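Local coordinates for protein HAD hydrolase, family IA, variant 3 (Entamoeba histolytica, PDB 6W04) that binds magnesium and is probably a hydrolase of the haloacid dehalogenase superfamily, its substrate and exact reaction not being established, at residues R29-G32 and T33-E37; Y123-E126 and E127-I131. All blocks are in the same frame, centred on the assembly; numbering follows the deposited sequence.

Contact 1 of 2, residues R29-G32 and T33-E37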
loop_
_atom_site.group_PDB
_atom_site.type_symbol
_atom_site.label_atom_id
_atom_site.label_comp_id
_atom_site.label_asym_id
_atom_site.label_seq_id
_atom_site.Cartn_x
_atom_site.Cartn_y
_atom_site.Cartn_z
ATOM N N ARG A 29 -14.817 -21.095 0.346
ATOM C CA ARG A 29 -14.135 -22.379 0.434
ATOM C C ARG A 29 -14.154 -22.912 1.858
ATOM O O ARG A 29 -14.371 -24.110 2.069
ATOM C CB ARG A 29 -12.690 -22.243 -0.052
ATOM C CG ARG A 29 -12.589 -21.930 -1.543
ATOM C CD ARG A 29 -11.141 -21.833 -2.026
ATOM N NE ARG A 29 -11.103 -21.434 -3.435
ATOM C CZ ARG A 29 -9.991 -21.287 -4.150
ATOM N NH1 ARG A 29 -8.815 -21.506 -3.580
ATOM N NH2 ARG A 29 -10.061 -20.927 -5.436
ATOM N N ILE A 30 -13.963 -22.028 2.831
ATOM C CA ILE A 30 -13.755 -22.431 4.220
ATOM C C ILE A 30 -15.072 -22.602 4.948
ATOM O O ILE A 30 -15.334 -23.641 5.567
ATOM C CB ILE A 30 -12.856 -21.406 4.951
ATOM C CG1 ILE A 30 -11.427 -21.470 4.409
ATOM C CG2 ILE A 30 -12.890 -21.693 6.491
ATOM C CD1 ILE A 30 -10.604 -20.207 4.651
ATOM N N ARG A 31 -15.922 -21.584 4.913
ATOM C CA ARG A 31 -17.165 -21.655 5.663
ATOM C C ARG A 31 -18.364 -22.023 4.804
ATOM O O ARG A 31 -19.429 -22.335 5.355
ATOM C CB ARG A 31 -17.407 -20.322 6.402
ATOM C CG ARG A 31 -17.974 -19.191 5.537
ATOM C CD ARG A 31 -18.079 -17.883 6.326
ATOM N NE ARG A 31 -18.758 -16.873 5.534
ATOM C CZ ARG A 31 -19.079 -15.643 5.931
ATOM N NH1 ARG A 31 -18.759 -15.198 7.139
ATOM N NH2 ARG A 31 -19.737 -14.844 5.097
ATOM N N GLY A 32 -18.218 -22.047 3.476
ATOM C CA GLY A 32 -19.313 -22.438 2.615
ATOM C C GLY A 32 -20.120 -21.290 2.039
ATOM O O GLY A 32 -21.024 -21.539 1.235
ATOM N N THR A 33 -19.855 -20.049 2.456
ATOM C CA THR A 33 -20.539 -18.885 1.911
ATOM C C THR A 33 -19.521 -17.763 1.793
ATOM O O THR A 33 -18.666 -17.604 2.678
ATOM C CB THR A 33 -21.716 -18.412 2.777
ATOM O OG1 THR A 33 -21.229 -18.020 4.058
ATOM C CG2 THR A 33 -22.750 -19.511 2.942
ATOM N N PRO A 34 -19.579 -16.980 0.714
ATOM C CA PRO A 34 -18.672 -15.834 0.583
ATOM C C PRO A 34 -19.026 -14.736 1.577
ATOM O O PRO A 34 -20.137 -14.672 2.113
ATOM C CB PRO A 34 -18.893 -15.363 -0.866
ATOM C CG PRO A 34 -20.203 -15.886 -1.270
ATOM C CD PRO A 34 -20.535 -17.084 -0.395
ATOM N N LEU A 35 -18.063 -13.847 1.810
ATOM C CA LEU A 35 -18.355 -12.640 2.580
ATOM C C LEU A 35 -19.367 -11.792 1.822
ATOM O O LEU A 35 -19.291 -11.667 0.602
ATOM C CB LEU A 35 -17.081 -11.821 2.822
ATOM C CG LEU A 35 -15.887 -12.434 3.557
ATOM C CD1 LEU A 35 -14.750 -11.401 3.609
ATOM C CD2 LEU A 35 -16.267 -12.906 4.998
ATOM N N SER A 36 -20.353 -11.241 2.538
ATOM C CA SER A 36 -21.239 -10.276 1.895
ATOM C C SER A 36 -20.505 -8.952 1.678
ATOM O O SER A 36 -19.439 -8.695 2.252
ATOM C CB SER A 36 -22.492 -10.025 2.739
ATOM O OG SER A 36 -22.125 -9.451 3.976
ATOM N N GLU A 37 -21.106 -8.083 0.863
ATOM C CA GLU A 37 -20.526 -6.759 0.666
ATOM C C GLU A 37 -20.441 -5.998 1.984
ATOM O O GLU A 37 -19.471 -5.268 2.225
ATOM C CB GLU A 37 -21.335 -5.972 -0.365
ATOM C CG GLU A 37 -21.189 -6.487 -1.780
ATOM C CD GLU A 37 -22.024 -5.678 -2.769
ATOM O OE1 GLU A 37 -22.709 -4.725 -2.333
ATOM O OE2 GLU A 37 -21.992 -5.992 -3.977
HETATM O O HOH W 1 -21.648 -19.913 6.092
#
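Arg31 reaches forward from the last turn of helix 16-31 and lays its guanidinium along the backbone of Thr33 and Pro34. NE donates to Thr33 O at 2.9 Å, with an N-H...O angle of 155°. NH2 donates to Pro34 O at 3.0 Å. Both donors stand above the carbonyl planes rather than on a lone pair, so the guanidinium edge meets the two consecutive carbonyls from over their peptide planes. A second, weak bond runs from NE to Thr33 OG1 at 3.1 Å, its angle of 122° far from straight. Over one face of the guanidinium lies Leu35 CD2, 4.0 Å from NH2 and offset toward the rim. With chi1 at 79°, Arg31 CG sits between the backbone N and carbonyl carbon, and the chain runs out extended from there, following the loop. Thr33 OG1 also meets a water at 2.8 Å. Gly32, with positive phi, is the first residue past the helix and turns the chain. Farther out, Arg31 and Leu35 touch His54 of helix 48-56; these helices follow strand 3-7, consistent with the helical cap of HAD enzymes, away from the magnesium site. Arg31 NH2 forms a salt bridge to Glu39, which also accepts from Ser36 N, the N-cap of helix 37-43. One cation thus joins the end of one helix, two loop carbonyls and the start of the next helix, its charge probably balanced largely by Glu39.

Contact 2 of 2, residues Y123-E126 and E127-I131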
loop_
_atom_site.group_PDB
_atom_site.type_symbol
_atom_site.label_atom_id
_atom_site.label_comp_id
_atom_site.label_asym_id
_atom_site.label_seq_id
_atom_site.Cartn_x
_atom_site.Cartn_y
_atom_site.Cartn_z
ATOM N N TYR A 123 5.066 -5.816 -13.120
ATOM C CA TYR A 123 5.124 -4.403 -13.451
ATOM C C TYR A 123 6.507 -3.921 -13.871
ATOM O O TYR A 123 6.669 -2.724 -14.129
ATOM C CB TYR A 123 4.591 -3.580 -12.268
ATOM C CG TYR A 123 3.132 -3.914 -12.020
ATOM C CD1 TYR A 123 2.162 -3.544 -12.942
ATOM C CD2 TYR A 123 2.730 -4.650 -10.900
ATOM C CE1 TYR A 123 0.806 -3.873 -12.751
ATOM C CE2 TYR A 123 1.381 -4.998 -10.718
ATOM C CZ TYR A 123 0.429 -4.602 -11.646
ATOM O OH TYR A 123 -0.916 -4.897 -11.486
ATOM N N HIS A 124 7.494 -4.812 -13.985
ATOM C CA HIS A 124 8.836 -4.424 -14.459
ATOM C C HIS A 124 9.421 -3.318 -13.591
ATOM O O HIS A 124 10.045 -2.377 -14.082
ATOM C CB HIS A 124 8.799 -3.996 -15.927
ATOM C CG HIS A 124 7.992 -4.914 -16.785
ATOM N ND1 HIS A 124 8.302 -6.250 -16.932
ATOM C CD2 HIS A 124 6.872 -4.701 -17.515
ATOM C CE1 HIS A 124 7.419 -6.814 -17.737
ATOM N NE2 HIS A 124 6.541 -5.898 -18.104
ATOM N N LEU A 125 9.221 -3.444 -12.281
ATOM C CA LEU A 125 9.577 -2.373 -11.361
ATOM C C LEU A 125 11.056 -2.025 -11.391
ATOM O O LEU A 125 11.416 -0.893 -11.052
ATOM C CB LEU A 125 9.144 -2.747 -9.950
ATOM C CG LEU A 125 7.637 -2.742 -9.696
ATOM C CD1 LEU A 125 7.410 -3.082 -8.219
ATOM C CD2 LEU A 125 6.976 -1.384 -10.070
ATOM N N GLU A 126 11.924 -2.951 -11.804
ATOM C CA GLU A 126 13.338 -2.617 -11.917
ATOM C C GLU A 126 13.599 -1.522 -12.955
ATOM O O GLU A 126 14.704 -0.969 -12.984
ATOM C CB GLU A 126 14.143 -3.878 -12.256
ATOM C CG GLU A 126 14.065 -4.313 -13.713
ATOM C CD GLU A 126 12.790 -5.085 -14.095
ATOM O OE1 GLU A 126 11.933 -5.350 -13.215
ATOM O OE2 GLU A 126 12.659 -5.432 -15.298
ATOM N N GLU A 127 12.618 -1.192 -13.803
ATOM C CA GLU A 127 12.808 -0.078 -14.735
ATOM C C GLU A 127 13.013 1.239 -13.988
ATOM O O GLU A 127 13.757 2.105 -14.455
ATOM C CB GLU A 127 11.601 0.042 -15.672
ATOM C CG GLU A 127 11.614 -0.850 -16.890
ATOM C CD GLU A 127 12.467 -0.281 -18.015
ATOM O OE1 GLU A 127 13.068 0.795 -17.829
ATOM O OE2 GLU A 127 12.531 -0.913 -19.087
ATOM N N TRP A 128 12.366 1.400 -12.820
ATOM C CA TRP A 128 12.379 2.666 -12.091
ATOM C C TRP A 128 12.893 2.567 -10.671
ATOM O O TRP A 128 13.250 3.605 -10.098
ATOM C CB TRP A 128 10.969 3.280 -12.038
ATOM C CG TRP A 128 10.288 3.270 -13.362
ATOM C CD1 TRP A 128 10.438 4.173 -14.371
ATOM C CD2 TRP A 128 9.350 2.302 -13.822
ATOM N NE1 TRP A 128 9.643 3.827 -15.437
ATOM C CE2 TRP A 128 8.966 2.680 -15.126
ATOM C CE3 TRP A 128 8.790 1.152 -13.256
ATOM C CZ2 TRP A 128 8.048 1.949 -15.877
ATOM C CZ3 TRP A 128 7.880 0.423 -14.002
ATOM C CH2 TRP A 128 7.521 0.824 -15.303
ATOM N N PHE A 129 12.966 1.363 -10.100
ATOM C CA PHE A 129 13.294 1.142 -8.697
ATOM C C PHE A 129 14.505 0.236 -8.561
ATOM O O PHE A 129 14.594 -0.800 -9.233
ATOM C CB PHE A 129 12.107 0.492 -7.966
ATOM C CG PHE A 129 10.911 1.381 -7.887
ATOM C CD1 PHE A 129 10.773 2.281 -6.842
ATOM C CD2 PHE A 129 9.943 1.348 -8.872
ATOM C CE1 PHE A 129 9.672 3.111 -6.759
ATOM C CE2 PHE A 129 8.837 2.196 -8.802
ATOM C CZ PHE A 129 8.706 3.075 -7.742
ATOM N N ASP A 130 15.410 0.603 -7.661
ATOM C CA ASP A 130 16.413 -0.329 -7.166
ATOM C C ASP A 130 15.688 -1.358 -6.308
ATOM O O ASP A 130 15.160 -1.004 -5.246
ATOM C CB ASP A 130 17.472 0.425 -6.367
ATOM C CG ASP A 130 18.591 -0.473 -5.849
ATOM O OD1 ASP A 130 18.411 -1.713 -5.766
ATOM O OD2 ASP A 130 19.662 0.076 -5.503
ATOM N N ILE A 131 15.671 -2.623 -6.756
ATOM C CA ILE A 131 14.877 -3.651 -6.075
ATOM C C ILE A 131 15.327 -3.831 -4.632
ATOM O O ILE A 131 14.534 -4.231 -3.781
ATOM C CB ILE A 131 14.911 -5.008 -6.828
ATOM C CG1 ILE A 131 16.325 -5.573 -6.925
ATOM C CG2 ILE A 131 14.301 -4.911 -8.203
ATOM C CD1 ILE A 131 16.378 -6.922 -7.626
#
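The Trp128 indole turns its edge to Tyr123 O, 3.4 Å from CZ3, and carries Glu127 CB over the centre of one face. His124 O approaches the same Trp128 CZ3 obliquely at 3.5 Å. The Phe129 ring takes Leu125 O at its edge, in plane, with CD2 3.5 Å from that oxygen, and Leu125 CD2 packs against Phe129 CD2. Chi1 of -47° in Trp128 and -66° in Phe129 sets each CG beside its own backbone N, bringing both rings back against the 123-125 backbone. The turn beneath them is short and 3-10 in character: Glu127 N donates to His124 O at 2.8 Å. Leu125 O accepts from both Trp128 N, at 3.0 Å in 3-10 fashion, and Phe129 N, at 2.9 Å in alpha-helical (i+4) fashion. A CA-H...O contact from Glu126 CA to Phe129 O, 3.5 Å long, adds to the closure. Beyond the turn, Phe129 meets Phe95 and Phe105 edge-to-face, and Leu125 packs on Ile107 of strand 105-112. His124, with positive phi, is the first residue to leave helix 113-123, and the turn leads toward strand 135-137. The Tyr123 side chain, its OH bonded to Ile85 O, lies about 8 Å from that of Asn9, a magnesium ligand. With two N-H donors and an aromatic edge around it, the Leu125 carbonyl is well supplied with partners beside the apolar side chains that anchor the turn to the sheet.

Both contacts are local turns, lying where the chain leaves a helix through a residue of positive phi. Their surroundings differ. Contact 1 is a surface contact whose centre lies about 25 Å from that of the chain, and it links helices 16-31 and 37-43; contact 2, its centre about 16 Å from that of the chain, is partly buried and leads from helix 113-123 toward strand 135-137 of the parallel sheet. Accordingly, a charged side chain bonds to loop carbonyls in the first, whereas backbone bonds and aromatic packing dominate the second. Their centres are about 36 Å apart and their nearest atoms about 19 Å, and contact 2 is the one nearer the magnesium.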